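Local coordinates for alpha-fucosidase (PDB 2EAB), which probably cleaves alpha-1,2-linked L-fucose from glycans, this chain being the catalytic part of a much longer membrane-associated protein, at residues G57-T62 / Y182-P187; N238-N243 / T488-T493; D332-D337 / L374-G379; N715-N720 / V745-K750; V837-T840 / Q846-V849. All blocks are in the same frame, centred on the assembly; numbering follows the deposited sequence.

Overall arrangement
From the N terminus, contact 1 closes a loop of about 120 residues by joining the two sheets of the N-terminal beta domain. Contact 2 follows, linking that domain to a loop of the helical catalytic domain some 245 residues later. Contact 3 falls within this long excursion: it sets a strand that edges the C-terminal sheet against helix 365-386. Contacts 4 and 5 come afterwards in series, the first packing a loop on helix 738-751, the second closing a short connection between the sheets of the C-terminal domain. Contacts 3 and 4 meet where Val375 packs on Leu749, and contacts 3 and 5 share a sheet. None cross along the chain.

Contact 1 (G57-T62 / Y182-P187); sequences GKIGGT and YFASNP
Ile59 and Ala184 meet where two strands of different sheets face each other, and beside them Lys58 and Asn186 lie close without bonding directly. The methyl CB of Ala184 points at the opposing strand and comes within 4.2 Å of the carbonyl, Ala184 CB to Ile59 O. It also grazes the Ile59 branch, with Ala184 CB 4.5 Å from Ile59 CG1. In Ile59, CG1 lies between the backbone N and the carbonyl carbon (chi1 55°), which brings it to the near side, at the limit of contact with the methyl. A small residue suits position 184, since the approaching backbone leaves only a short gap to fill. Lys58 stretches across the end of the strands, and a water bridges its ammonium to the opposite backbone: the water accepts from Lys58 NZ at 2.8 Å and donates to Asn186 O at 2.6 Å. The amide of Asn186 instead serves the Asn56 carbonyl, and Asn390 as well, through ND2. Gly57, part of the calcium site with Glu77, Ser386 and Leu393, has a positive phi (88°) at which a CB would jam against the preceding carbonyl. Strand 59-63 and strand 176-185 belong to the two sheets of a beta sandwich; Phe74 of strand 69-76 and Met191 of strand 190-197 add to the packing round Ile59, while helix 316-331 lies against Phe183 and Ser185.

Contact 2 (N238-N243 / T488-T493); sequences NGLLYN and TAYGWT
An Asx turn at Asn238, just ahead of strand 241-250, meets Tyr490 in a loop of the catalytic domain, so the contact is part of the seam between the N-terminal beta domain and the helical domain. In the turn, Asn238 OD1 accepts from Leu240 N at 3.0 Å, the donor standing 49° out of the carbonyl plane. Asn238 CG lies between the backbone N and the carbonyl carbon (chi1 64°), which folds OD1 back over the turn and leaves ND2 for the opposing loop. That nitrogen comes to 3.6 Å from Tyr490 OH, with amide and ring nearly perpendicular (87°). Leu240 supplies the apolar neighbour: CD1 and CD2 each lie 3.9 Å from Tyr490 OH. On its own side Ala489 CB sits 4.1 Å above the plane of the Tyr490 ring, over its centre, and Thr488 OG1 takes the Tyr490 N-H at 3.0 Å in an ST turn. Asn238 ND2 and Tyr490 OH both bond to Trp80 O, and ND2 also gives to Gly82 O. With a leucine in place of Asn238, Gly82 O would probably be left without this donor and Leu240 N without its acceptor, letting the turn loosen. The two polar ends therefore meet as fellow donors to a shared carbonyl, which is consistent with an amide and a phenol sitting together, buried, without bonding each other.

Contact 3 (D332-D337 / L374-G379); sequences DRVKID and LVYKYG
Tyr376 leaves its helix with CG opposite the backbone N (chi1 171°), a setting that carries the phenol out to the methyl of Val334, whose CG1 is placed likewise (chi1 173°) just before strand 335-337. Val334 CG1 touches at the ring edge, near the ring plane, 3.6 Å from Tyr376 OH, and the two side chains cross at about a right angle. Ile336 approaches the ring obliquely, its CG2 4.1 Å from Tyr376 CD2. The same CG2 packs 3.8 Å from Lys377 CE, for the lysine is extended beyond CG and brings its CE to the isoleucine, the two side chains crossing at a slant. Branched apolar residues suit positions 334, just ahead of the strand, and 336, within it, both of which point at the helix, whereas Lys335 between them points away. Strand 335-337 edges the antiparallel sheet of the C-terminal domain, pairing with strand 812-819, while helix 365-386 belongs to the helical catalytic domain, so the contact joins the two. Tyrosine fits the buried site because its hydroxyl bonds to Asp777 of helix 767-780. Lys377 NZ makes a salt bridge with Asp18 and also donates a hydrogen bond to a water whose oxygen is 3.0 Å from Lys377 NZ; that water accepts from Ile336 N too. Lys335 is anchored separately: its NZ forms a salt bridge with Asp332 OD1 at 2.9 Å, approaching from 56° out of the carboxylate plane. The two ammonium groups, Lys335 NZ and Lys377 NZ, are 6.5 Å apart, and their acidic partners, Asp332 and Asp18, would probably offset the like charges.

Contact 4 (N715-N720 / V745-K750); sequences NVLQSN and VELQLK
Leu747 is the central residue of this contact, reaching from helix 738-751 to a passing loop, with Ser719 and Leu717 as its chief partners. The backbones come close here, the CA atoms of Ser719 and Leu747 lying 5.5 Å apart. In Leu747, CG lies opposite the carbonyl carbon and beside the backbone N (chi1 -72°), which turns the side chain toward the loop. CD1 is the busier branch: it rests 3.7 Å from Gln718 O and 3.9 Å from Ser719 N, so that it is set against a stretch of backbone as well as against side chains. It also meets Leu717, whose CD2 approaches Leu747 CD1 at 3.9 Å as the two leucines cross obliquely. The second methyl serves Ser719, with Leu747 CD2 4.1 Å from Ser719 CB. A serine suits this place because the narrow gap between loop and helix accepts a short side chain; its OG stands 4.2 Å from Leu747 CB. Leucine suits position 747 because its forked end lets CD1 meet Leu717 and the 718-719 backbone while CD2 meets Ser719 CB. Leu717 also packs on Gln743 and Leu744 of the same helix. On an adjoining side of the helix, Val745 packs on Ile729 of helix 722-734, and Gln748 on Ile725 and Ile729. The order of these contacts has the two helices running antiparallel, consistent with the (alpha/alpha)6 barrel that is the fold of this catalytic family; the loop leading into helix 722-734 here lies across helix 738-751, near the surface.

Contact 5 (V837-T840 / Q846-V849); sequences VRLT and QAAV
Leu839 and Ala847 face each other from antiparallel strand segments in two sheets, their CA atoms 8.8 Å apart, a spacing at which side chains rather than backbone groups fill the space between. Leu839 does the reaching. Its CG lies opposite the backbone N (chi1 -174°), and with chi2 79° for CD1, CD2 extends roughly anti to CA and reaches across, where this one methyl touches both partners. It is 3.8 Å from Ala847 CB. It also lies 4.1 Å from Val849 CG2, the leucine and valine meeting tip to tip. In Val849 the CG2 branch lies opposite the carbonyl carbon, beside the backbone N, and is the branch that meets the leucine. The residue types follow from the spacing: the long leucine spans the gap, alanine is small enough to let it approach the backbone of the second strand, and the beta-branched valine fills the space farther along. All three touching residues are buried, and the contact is wholly apolar. Strand 833-841 lies within its antiparallel sheet between strands 823-830 and 890-896, and Phe823 and Val825 pack on Leu839 from the first of these. Strand 847-851 lies in the facing mixed sheet beside strands 799-801 and 880-884, from which Ile801 touches Val849 and Phe884 touches both Leu839 and Ala847, extending the interior of the C-terminal beta sandwich.

Contact 1 (G57-T62 / Y182-P187)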
# COMPACT_ATOMS: atom_id res chain seq x y z
N GLY A 57 -2.25 -8.52 -11.00
CA GLY A 57 -1.66 -8.79 -9.69
C GLY A 57 -0.34 -9.52 -9.75
O GLY A 57 0.37 -9.60 -8.73
N LYS A 58 -0.01 -10.06 -10.92
CA LYS A 58 1.18 -10.89 -11.09
C LYS A 58 2.04 -10.41 -12.25
O LYS A 58 3.21 -10.07 -12.05
CB LYS A 58 0.79 -12.36 -11.24
CG LYS A 58 0.07 -12.90 -10.00
CD LYS A 58 -0.29 -14.35 -10.14
CE LYS A 58 -1.60 -14.54 -10.88
NZ LYS A 58 -1.86 -15.98 -11.07
N ILE A 59 1.48 -10.38 -13.45
CA ILE A 59 2.14 -9.72 -14.58
C ILE A 59 1.53 -8.35 -14.81
O ILE A 59 0.35 -8.12 -14.53
CB ILE A 59 2.11 -10.57 -15.89
CG1 ILE A 59 0.68 -10.98 -16.27
CG2 ILE A 59 3.05 -11.77 -15.76
CD1 ILE A 59 0.58 -11.72 -17.59
N GLY A 60 2.35 -7.44 -15.31
CA GLY A 60 1.92 -6.08 -15.58
C GLY A 60 2.53 -5.54 -16.85
O GLY A 60 3.62 -5.95 -17.26
N GLY A 61 1.82 -4.60 -17.46
CA GLY A 61 2.33 -3.84 -18.58
C GLY A 61 2.18 -2.36 -18.34
O GLY A 61 1.31 -1.93 -17.57
N THR A 62 3.03 -1.58 -19.00
CA THR A 62 2.89 -0.14 -19.07
C THR A 62 2.99 0.26 -20.54
O THR A 62 4.03 0.06 -21.18
CB THR A 62 3.91 0.62 -18.18
OG1 THR A 62 5.09 -0.18 -18.01
CG2 THR A 62 3.31 0.94 -16.81
N TYR A 182 -5.00 -3.75 -24.73
CA TYR A 182 -4.18 -4.54 -23.82
C TYR A 182 -4.88 -4.75 -22.49
O TYR A 182 -5.42 -3.81 -21.92
CB TYR A 182 -2.86 -3.84 -23.54
CG TYR A 182 -2.07 -3.39 -24.74
CD1 TYR A 182 -1.20 -4.26 -25.39
CD2 TYR A 182 -2.14 -2.07 -25.19
CE1 TYR A 182 -0.46 -3.85 -26.48
CE2 TYR A 182 -1.40 -1.65 -26.28
CZ TYR A 182 -0.55 -2.55 -26.91
OH TYR A 182 0.20 -2.14 -27.98
N PHE A 183 -4.84 -5.98 -21.99
CA PHE A 183 -5.29 -6.25 -20.62
C PHE A 183 -4.57 -7.47 -20.06
O PHE A 183 -3.96 -8.23 -20.80
CB PHE A 183 -6.82 -6.38 -20.52
CG PHE A 183 -7.41 -7.50 -21.34
CD1 PHE A 183 -7.52 -8.79 -20.82
CD2 PHE A 183 -7.90 -7.27 -22.62
CE1 PHE A 183 -8.08 -9.82 -21.56
CE2 PHE A 183 -8.46 -8.29 -23.38
CZ PHE A 183 -8.56 -9.57 -22.85
N ALA A 184 -4.62 -7.61 -18.74
CA ALA A 184 -4.05 -8.78 -18.08
C ALA A 184 -5.13 -9.40 -17.23
O ALA A 184 -5.60 -8.80 -16.25
CB ALA A 184 -2.84 -8.40 -17.25
N SER A 185 -5.54 -10.60 -17.62
CA SER A 185 -6.61 -11.31 -16.96
C SER A 185 -6.12 -12.04 -15.72
O SER A 185 -5.13 -12.77 -15.78
CB SER A 185 -7.23 -12.32 -17.93
OG SER A 185 -8.10 -13.19 -17.24
N ASN A 186 -6.83 -11.85 -14.61
CA ASN A 186 -6.58 -12.67 -13.43
C ASN A 186 -7.17 -14.09 -13.58
O ASN A 186 -6.44 -15.06 -13.38
CB ASN A 186 -7.05 -11.96 -12.15
CG ASN A 186 -6.58 -12.68 -10.90
OD1 ASN A 186 -7.31 -13.51 -10.35
ND2 ASN A 186 -5.36 -12.38 -10.45
N PRO A 187 -8.46 -14.22 -13.98
CA PRO A 187 -9.02 -15.58 -14.14
C PRO A 187 -8.23 -16.50 -15.07
O PRO A 187 -8.10 -17.69 -14.78
CB PRO A 187 -10.41 -15.32 -14.73
CG PRO A 187 -10.76 -13.97 -14.27
CD PRO A 187 -9.48 -13.19 -14.26
O HOH W 1 -4.45 -16.12 -12.01

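Contact 2 (N238-N243 / T488-T493)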
# COMPACT_ATOMS: atom_id res chain seq x y z
N ASN A 238 21.20 -14.92 -8.65
CA ASN A 238 20.71 -15.92 -7.70
C ASN A 238 20.15 -17.21 -8.31
O ASN A 238 19.62 -18.05 -7.58
CB ASN A 238 19.64 -15.31 -6.79
CG ASN A 238 18.40 -14.87 -7.56
OD1 ASN A 238 18.27 -15.12 -8.76
ND2 ASN A 238 17.49 -14.19 -6.87
N GLY A 239 20.25 -17.36 -9.63
CA GLY A 239 19.78 -18.57 -10.30
C GLY A 239 18.28 -18.70 -10.46
O GLY A 239 17.82 -19.75 -10.92
N LEU A 240 17.51 -17.68 -10.08
CA LEU A 240 16.06 -17.69 -10.28
C LEU A 240 15.74 -17.95 -11.76
O LEU A 240 16.27 -17.27 -12.63
CB LEU A 240 15.43 -16.37 -9.84
CG LEU A 240 13.90 -16.34 -9.78
CD1 LEU A 240 13.39 -17.10 -8.57
CD2 LEU A 240 13.40 -14.90 -9.74
N LEU A 241 14.88 -18.93 -12.02
CA LEU A 241 14.49 -19.26 -13.39
C LEU A 241 13.39 -18.33 -13.86
O LEU A 241 12.48 -18.01 -13.10
CB LEU A 241 14.00 -20.70 -13.50
CG LEU A 241 14.95 -21.80 -13.03
CD1 LEU A 241 14.26 -23.15 -13.06
CD2 LEU A 241 16.21 -21.83 -13.89
N TYR A 242 13.47 -17.91 -15.12
CA TYR A 242 12.42 -17.09 -15.70
C TYR A 242 12.07 -17.57 -17.11
O TYR A 242 12.92 -18.10 -17.83
CB TYR A 242 12.78 -15.60 -15.69
CG TYR A 242 14.01 -15.23 -16.50
CD1 TYR A 242 13.90 -14.92 -17.86
CD2 TYR A 242 15.27 -15.16 -15.91
CE1 TYR A 242 15.03 -14.57 -18.61
CE2 TYR A 242 16.39 -14.81 -16.65
CZ TYR A 242 16.27 -14.52 -17.99
OH TYR A 242 17.39 -14.18 -18.70
N ASN A 243 10.81 -17.36 -17.49
CA ASN A 243 10.29 -17.83 -18.76
C ASN A 243 9.11 -16.95 -19.15
O ASN A 243 8.18 -16.76 -18.36
CB ASN A 243 9.85 -19.30 -18.63
CG ASN A 243 9.44 -19.93 -19.96
OD1 ASN A 243 8.44 -19.53 -20.56
ND2 ASN A 243 10.19 -20.94 -20.39
N THR A 488 12.27 -7.64 1.43
CA THR A 488 12.40 -8.15 0.07
C THR A 488 11.47 -9.36 -0.12
O THR A 488 10.65 -9.67 0.74
CB THR A 488 13.84 -8.59 -0.23
OG1 THR A 488 14.13 -9.78 0.51
CG2 THR A 488 14.85 -7.50 0.08
N ALA A 489 11.64 -10.05 -1.24
CA ALA A 489 10.93 -11.30 -1.50
C ALA A 489 11.51 -12.49 -0.72
O ALA A 489 10.93 -13.58 -0.75
CB ALA A 489 10.94 -11.60 -3.00
N TYR A 490 12.64 -12.29 -0.03
CA TYR A 490 13.44 -13.41 0.48
C TYR A 490 13.77 -13.35 1.97
O TYR A 490 14.83 -13.82 2.41
CB TYR A 490 14.74 -13.53 -0.32
CG TYR A 490 14.54 -13.72 -1.81
CD1 TYR A 490 13.96 -14.88 -2.30
CD2 TYR A 490 14.96 -12.75 -2.72
CE1 TYR A 490 13.79 -15.07 -3.66
CE2 TYR A 490 14.79 -12.93 -4.08
CZ TYR A 490 14.21 -14.10 -4.55
OH TYR A 490 14.03 -14.30 -5.90
N GLY A 491 12.86 -12.81 2.78
CA GLY A 491 13.08 -12.82 4.22
C GLY A 491 14.30 -12.03 4.68
O GLY A 491 15.02 -12.46 5.59
N TRP A 492 14.50 -10.87 4.06
CA TRP A 492 15.54 -9.91 4.44
C TRP A 492 15.02 -9.10 5.64
O TRP A 492 14.64 -7.93 5.52
CB TRP A 492 15.83 -9.00 3.25
CG TRP A 492 17.01 -8.08 3.36
CD1 TRP A 492 16.98 -6.73 3.57
CD2 TRP A 492 18.39 -8.43 3.21
NE1 TRP A 492 18.25 -6.22 3.57
CE2 TRP A 492 19.14 -7.24 3.34
CE3 TRP A 492 19.06 -9.63 2.97
CZ2 TRP A 492 20.53 -7.22 3.24
CZ3 TRP A 492 20.45 -9.60 2.86
CH2 TRP A 492 21.16 -8.41 3.01
N THR A 493 15.01 -9.76 6.79
CA THR A 493 14.39 -9.22 7.99
C THR A 493 15.42 -8.59 8.93
O THR A 493 15.05 -7.98 9.92
CB THR A 493 13.58 -10.29 8.75
OG1 THR A 493 14.40 -11.43 9.03
CG2 THR A 493 12.41 -10.76 7.90

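Contact 3 (D332-D337 / L374-G379)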
# COMPACT_ATOMS: atom_id res chain seq x y z
N ASP A 332 -16.31 -1.70 -9.70
CA ASP A 332 -17.60 -1.02 -9.64
C ASP A 332 -18.28 -1.03 -8.26
O ASP A 332 -19.39 -0.52 -8.12
CB ASP A 332 -18.54 -1.54 -10.74
CG ASP A 332 -18.15 -1.03 -12.13
OD1 ASP A 332 -17.55 0.06 -12.23
OD2 ASP A 332 -18.46 -1.72 -13.12
N ARG A 333 -17.60 -1.58 -7.25
CA ARG A 333 -18.16 -1.60 -5.89
C ARG A 333 -18.33 -0.20 -5.30
O ARG A 333 -19.23 0.02 -4.48
CB ARG A 333 -17.27 -2.42 -4.96
CG ARG A 333 -17.28 -3.91 -5.24
CD ARG A 333 -16.24 -4.59 -4.39
NE ARG A 333 -16.17 -6.02 -4.65
CZ ARG A 333 -15.31 -6.84 -4.05
NH1 ARG A 333 -14.44 -6.37 -3.16
NH2 ARG A 333 -15.32 -8.13 -4.34
N VAL A 334 -17.47 0.72 -5.72
CA VAL A 334 -17.49 2.08 -5.21
C VAL A 334 -17.84 3.04 -6.34
O VAL A 334 -17.28 2.95 -7.43
CB VAL A 334 -16.12 2.47 -4.57
CG1 VAL A 334 -16.08 3.96 -4.21
CG2 VAL A 334 -15.84 1.63 -3.34
N LYS A 335 -18.77 3.95 -6.06
CA LYS A 335 -19.08 5.03 -6.98
C LYS A 335 -19.00 6.34 -6.22
O LYS A 335 -19.36 6.40 -5.04
CB LYS A 335 -20.48 4.85 -7.58
CG LYS A 335 -20.64 3.59 -8.43
CD LYS A 335 -19.84 3.70 -9.72
CE LYS A 335 -19.66 2.36 -10.39
NZ LYS A 335 -18.99 2.52 -11.72
N ILE A 336 -18.53 7.38 -6.89
CA ILE A 336 -18.40 8.69 -6.26
C ILE A 336 -18.78 9.78 -7.25
O ILE A 336 -18.28 9.81 -8.38
CB ILE A 336 -16.99 8.91 -5.63
CG1 ILE A 336 -16.93 10.23 -4.87
CG2 ILE A 336 -15.87 8.79 -6.69
CD1 ILE A 336 -15.72 10.39 -3.97
N ASP A 337 -19.68 10.66 -6.83
CA ASP A 337 -20.14 11.76 -7.66
C ASP A 337 -19.98 13.08 -6.92
O ASP A 337 -20.71 13.38 -5.98
CB ASP A 337 -21.61 11.57 -8.09
CG ASP A 337 -22.04 12.52 -9.21
OD1 ASP A 337 -21.26 13.44 -9.58
OD2 ASP A 337 -23.16 12.35 -9.71
N LEU A 374 -10.77 11.13 -10.45
CA LEU A 374 -9.93 10.22 -11.23
C LEU A 374 -8.76 9.70 -10.42
O LEU A 374 -8.49 8.50 -10.43
CB LEU A 374 -9.42 10.88 -12.51
CG LEU A 374 -10.34 10.94 -13.72
CD1 LEU A 374 -9.65 11.69 -14.86
CD2 LEU A 374 -10.79 9.55 -14.18
N VAL A 375 -8.07 10.59 -9.72
CA VAL A 375 -6.95 10.17 -8.87
C VAL A 375 -7.44 9.21 -7.78
O VAL A 375 -6.82 8.18 -7.52
CB VAL A 375 -6.18 11.37 -8.28
CG1 VAL A 375 -5.15 10.91 -7.25
CG2 VAL A 375 -5.52 12.17 -9.40
N TYR A 376 -8.58 9.54 -7.16
CA TYR A 376 -9.20 8.66 -6.18
C TYR A 376 -9.42 7.25 -6.75
O TYR A 376 -9.02 6.24 -6.16
CB TYR A 376 -10.54 9.24 -5.69
CG TYR A 376 -11.28 8.24 -4.84
CD1 TYR A 376 -10.94 8.06 -3.50
CD2 TYR A 376 -12.26 7.41 -5.39
CE1 TYR A 376 -11.59 7.12 -2.72
CE2 TYR A 376 -12.91 6.45 -4.62
CZ TYR A 376 -12.56 6.31 -3.29
OH TYR A 376 -13.20 5.36 -2.53
N LYS A 377 -10.08 7.20 -7.91
CA LYS A 377 -10.44 5.95 -8.55
C LYS A 377 -9.21 5.16 -8.99
O LYS A 377 -9.21 3.93 -8.97
CB LYS A 377 -11.34 6.22 -9.75
CG LYS A 377 -12.73 6.66 -9.37
CD LYS A 377 -13.47 7.24 -10.56
CE LYS A 377 -14.91 7.55 -10.19
NZ LYS A 377 -15.69 8.06 -11.34
N TYR A 378 -8.16 5.89 -9.38
CA TYR A 378 -6.91 5.28 -9.83
C TYR A 378 -6.26 4.46 -8.72
O TYR A 378 -5.68 3.42 -8.99
CB TYR A 378 -5.94 6.36 -10.29
CG TYR A 378 -4.86 5.98 -11.29
CD1 TYR A 378 -5.08 5.04 -12.31
CD2 TYR A 378 -3.64 6.64 -11.26
CE1 TYR A 378 -4.07 4.76 -13.25
CE2 TYR A 378 -2.65 6.38 -12.18
CZ TYR A 378 -2.87 5.45 -13.17
OH TYR A 378 -1.88 5.21 -14.10
N GLY A 379 -6.35 4.94 -7.48
CA GLY A 379 -5.80 4.21 -6.35
C GLY A 379 -6.47 2.86 -6.18
O GLY A 379 -5.83 1.88 -5.80
O HOH W 2 -18.03 6.85 -9.85

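Contact 4 (N715-N720 / V745-K750)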
# COMPACT_ATOMS: atom_id res chain seq x y z
N ASN A 715 1.62 31.20 7.89
CA ASN A 715 0.21 30.89 7.70
C ASN A 715 -0.08 30.16 6.39
O ASN A 715 -1.24 29.97 6.02
CB ASN A 715 -0.64 32.16 7.80
CG ASN A 715 -0.56 32.81 9.17
OD1 ASN A 715 -0.50 32.13 10.20
ND2 ASN A 715 -0.58 34.14 9.19
N VAL A 716 0.98 29.74 5.69
CA VAL A 716 0.84 29.10 4.38
C VAL A 716 1.03 27.59 4.48
O VAL A 716 2.09 27.11 4.89
CB VAL A 716 1.83 29.70 3.34
CG1 VAL A 716 1.61 29.08 1.97
CG2 VAL A 716 1.70 31.22 3.27
N LEU A 717 -0.01 26.85 4.10
CA LEU A 717 0.05 25.39 4.05
C LEU A 717 1.06 24.96 3.00
O LEU A 717 1.02 25.42 1.86
CB LEU A 717 -1.33 24.81 3.74
CG LEU A 717 -1.45 23.29 3.67
CD1 LEU A 717 -1.30 22.66 5.05
CD2 LEU A 717 -2.79 22.92 3.07
N GLN A 718 1.97 24.08 3.40
CA GLN A 718 3.07 23.68 2.53
C GLN A 718 2.76 22.42 1.73
O GLN A 718 2.12 21.49 2.22
CB GLN A 718 4.36 23.49 3.33
CG GLN A 718 4.86 24.76 4.01
CD GLN A 718 5.14 25.89 3.03
OE1 GLN A 718 4.40 26.87 2.97
NE2 GLN A 718 6.20 25.74 2.25
N SER A 719 3.24 22.41 0.49
CA SER A 719 3.17 21.24 -0.35
C SER A 719 4.14 20.17 0.15
O SER A 719 5.11 20.46 0.86
CB SER A 719 3.52 21.61 -1.79
OG SER A 719 3.40 20.49 -2.65
N ASN A 720 3.84 18.93 -0.20
CA ASN A 720 4.81 17.85 -0.08
C ASN A 720 4.49 16.79 -1.12
O ASN A 720 3.62 16.98 -1.97
CB ASN A 720 4.84 17.28 1.35
CG ASN A 720 6.25 16.91 1.79
OD1 ASN A 720 6.90 16.04 1.20
ND2 ASN A 720 6.73 17.58 2.84
N VAL A 745 -4.97 17.57 -0.57
CA VAL A 745 -5.29 16.84 -1.80
C VAL A 745 -4.96 17.70 -3.02
O VAL A 745 -4.32 17.23 -3.96
CB VAL A 745 -6.76 16.38 -1.83
CG1 VAL A 745 -7.12 15.80 -3.20
CG2 VAL A 745 -7.03 15.34 -0.75
N GLU A 746 -5.37 18.97 -2.99
CA GLU A 746 -5.07 19.91 -4.06
C GLU A 746 -3.57 20.00 -4.30
O GLU A 746 -3.11 19.98 -5.45
CB GLU A 746 -5.55 21.31 -3.70
CG GLU A 746 -7.02 21.58 -3.89
CD GLU A 746 -7.34 23.04 -3.64
OE1 GLU A 746 -6.93 23.57 -2.58
OE2 GLU A 746 -7.98 23.67 -4.50
N LEU A 747 -2.81 20.11 -3.22
CA LEU A 747 -1.36 20.22 -3.32
C LEU A 747 -0.72 18.95 -3.87
O LEU A 747 0.24 19.04 -4.64
CB LEU A 747 -0.74 20.63 -1.98
CG LEU A 747 -1.00 22.08 -1.56
CD1 LEU A 747 -0.65 22.31 -0.10
CD2 LEU A 747 -0.24 23.07 -2.46
N GLN A 748 -1.24 17.78 -3.49
CA GLN A 748 -0.75 16.52 -4.05
C GLN A 748 -0.97 16.48 -5.56
O GLN A 748 -0.07 16.11 -6.32
CB GLN A 748 -1.40 15.31 -3.39
CG GLN A 748 -0.85 13.99 -3.96
CD GLN A 748 -1.49 12.75 -3.38
OE1 GLN A 748 -2.65 12.77 -2.98
NE2 GLN A 748 -0.73 11.66 -3.33
N LEU A 749 -2.16 16.88 -6.00
CA LEU A 749 -2.48 16.86 -7.42
C LEU A 749 -1.62 17.85 -8.20
O LEU A 749 -1.20 17.55 -9.31
CB LEU A 749 -3.98 17.11 -7.65
CG LEU A 749 -4.86 15.85 -7.69
CD1 LEU A 749 -4.64 14.93 -6.49
CD2 LEU A 749 -6.32 16.21 -7.81
N LYS A 750 -1.33 19.00 -7.60
CA LYS A 750 -0.52 20.02 -8.27
C LYS A 750 0.98 19.72 -8.29
O LYS A 750 1.68 20.09 -9.23
CB LYS A 750 -0.75 21.39 -7.64
CG LYS A 750 -2.12 21.97 -7.93
CD LYS A 750 -2.34 23.27 -7.17
CE LYS A 750 -3.75 23.78 -7.38
NZ LYS A 750 -3.99 25.05 -6.65

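Contact 5 (V837-T840 / Q846-V849)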
# COMPACT_ATOMS: atom_id res chain seq x y z
N VAL A 837 -28.20 8.46 4.36
CA VAL A 837 -27.18 7.45 4.56
C VAL A 837 -27.82 6.10 4.28
O VAL A 837 -28.95 5.84 4.72
CB VAL A 837 -26.60 7.48 6.00
CG1 VAL A 837 -25.49 6.44 6.15
CG2 VAL A 837 -26.08 8.86 6.35
N ARG A 838 -27.12 5.26 3.53
CA ARG A 838 -27.53 3.88 3.32
C ARG A 838 -26.48 2.99 3.97
O ARG A 838 -25.31 2.99 3.58
CB ARG A 838 -27.68 3.58 1.83
CG ARG A 838 -28.79 4.39 1.16
CD ARG A 838 -29.00 4.02 -0.30
NE ARG A 838 -29.31 2.60 -0.48
CZ ARG A 838 -30.53 2.07 -0.37
NH1 ARG A 838 -31.58 2.82 -0.08
NH2 ARG A 838 -30.69 0.76 -0.56
N LEU A 839 -26.92 2.24 4.98
CA LEU A 839 -26.02 1.42 5.78
C LEU A 839 -26.41 -0.04 5.61
O LEU A 839 -27.45 -0.48 6.11
CB LEU A 839 -26.10 1.83 7.26
CG LEU A 839 -25.11 1.16 8.20
CD1 LEU A 839 -23.74 1.82 8.10
CD2 LEU A 839 -25.62 1.20 9.64
N THR A 840 -25.58 -0.79 4.89
CA THR A 840 -25.83 -2.21 4.70
C THR A 840 -25.05 -2.98 5.75
O THR A 840 -23.81 -2.93 5.77
CB THR A 840 -25.40 -2.69 3.30
OG1 THR A 840 -26.02 -1.87 2.30
CG2 THR A 840 -25.80 -4.14 3.09
N GLN A 846 -24.21 -4.54 15.92
CA GLN A 846 -24.90 -3.34 16.36
C GLN A 846 -24.41 -2.14 15.57
O GLN A 846 -23.20 -1.96 15.39
CB GLN A 846 -24.64 -3.10 17.84
CG GLN A 846 -25.35 -1.88 18.37
CD GLN A 846 -25.01 -1.59 19.81
OE1 GLN A 846 -23.84 -1.39 20.16
NE2 GLN A 846 -26.03 -1.55 20.65
N ALA A 847 -25.35 -1.33 15.08
CA ALA A 847 -25.01 -0.07 14.43
C ALA A 847 -24.94 1.07 15.44
O ALA A 847 -25.77 1.17 16.34
CB ALA A 847 -26.00 0.26 13.34
N ALA A 848 -23.92 1.91 15.28
CA ALA A 848 -23.75 3.11 16.08
C ALA A 848 -23.23 4.15 15.10
O ALA A 848 -22.10 4.03 14.61
CB ALA A 848 -22.78 2.88 17.23
N VAL A 849 -24.06 5.14 14.79
CA VAL A 849 -23.82 6.03 13.67
C VAL A 849 -23.76 7.49 14.11
O VAL A 849 -24.73 8.03 14.65
CB VAL A 849 -24.89 5.85 12.57
CG1 VAL A 849 -24.57 6.72 11.36
CG2 VAL A 849 -25.01 4.39 12.15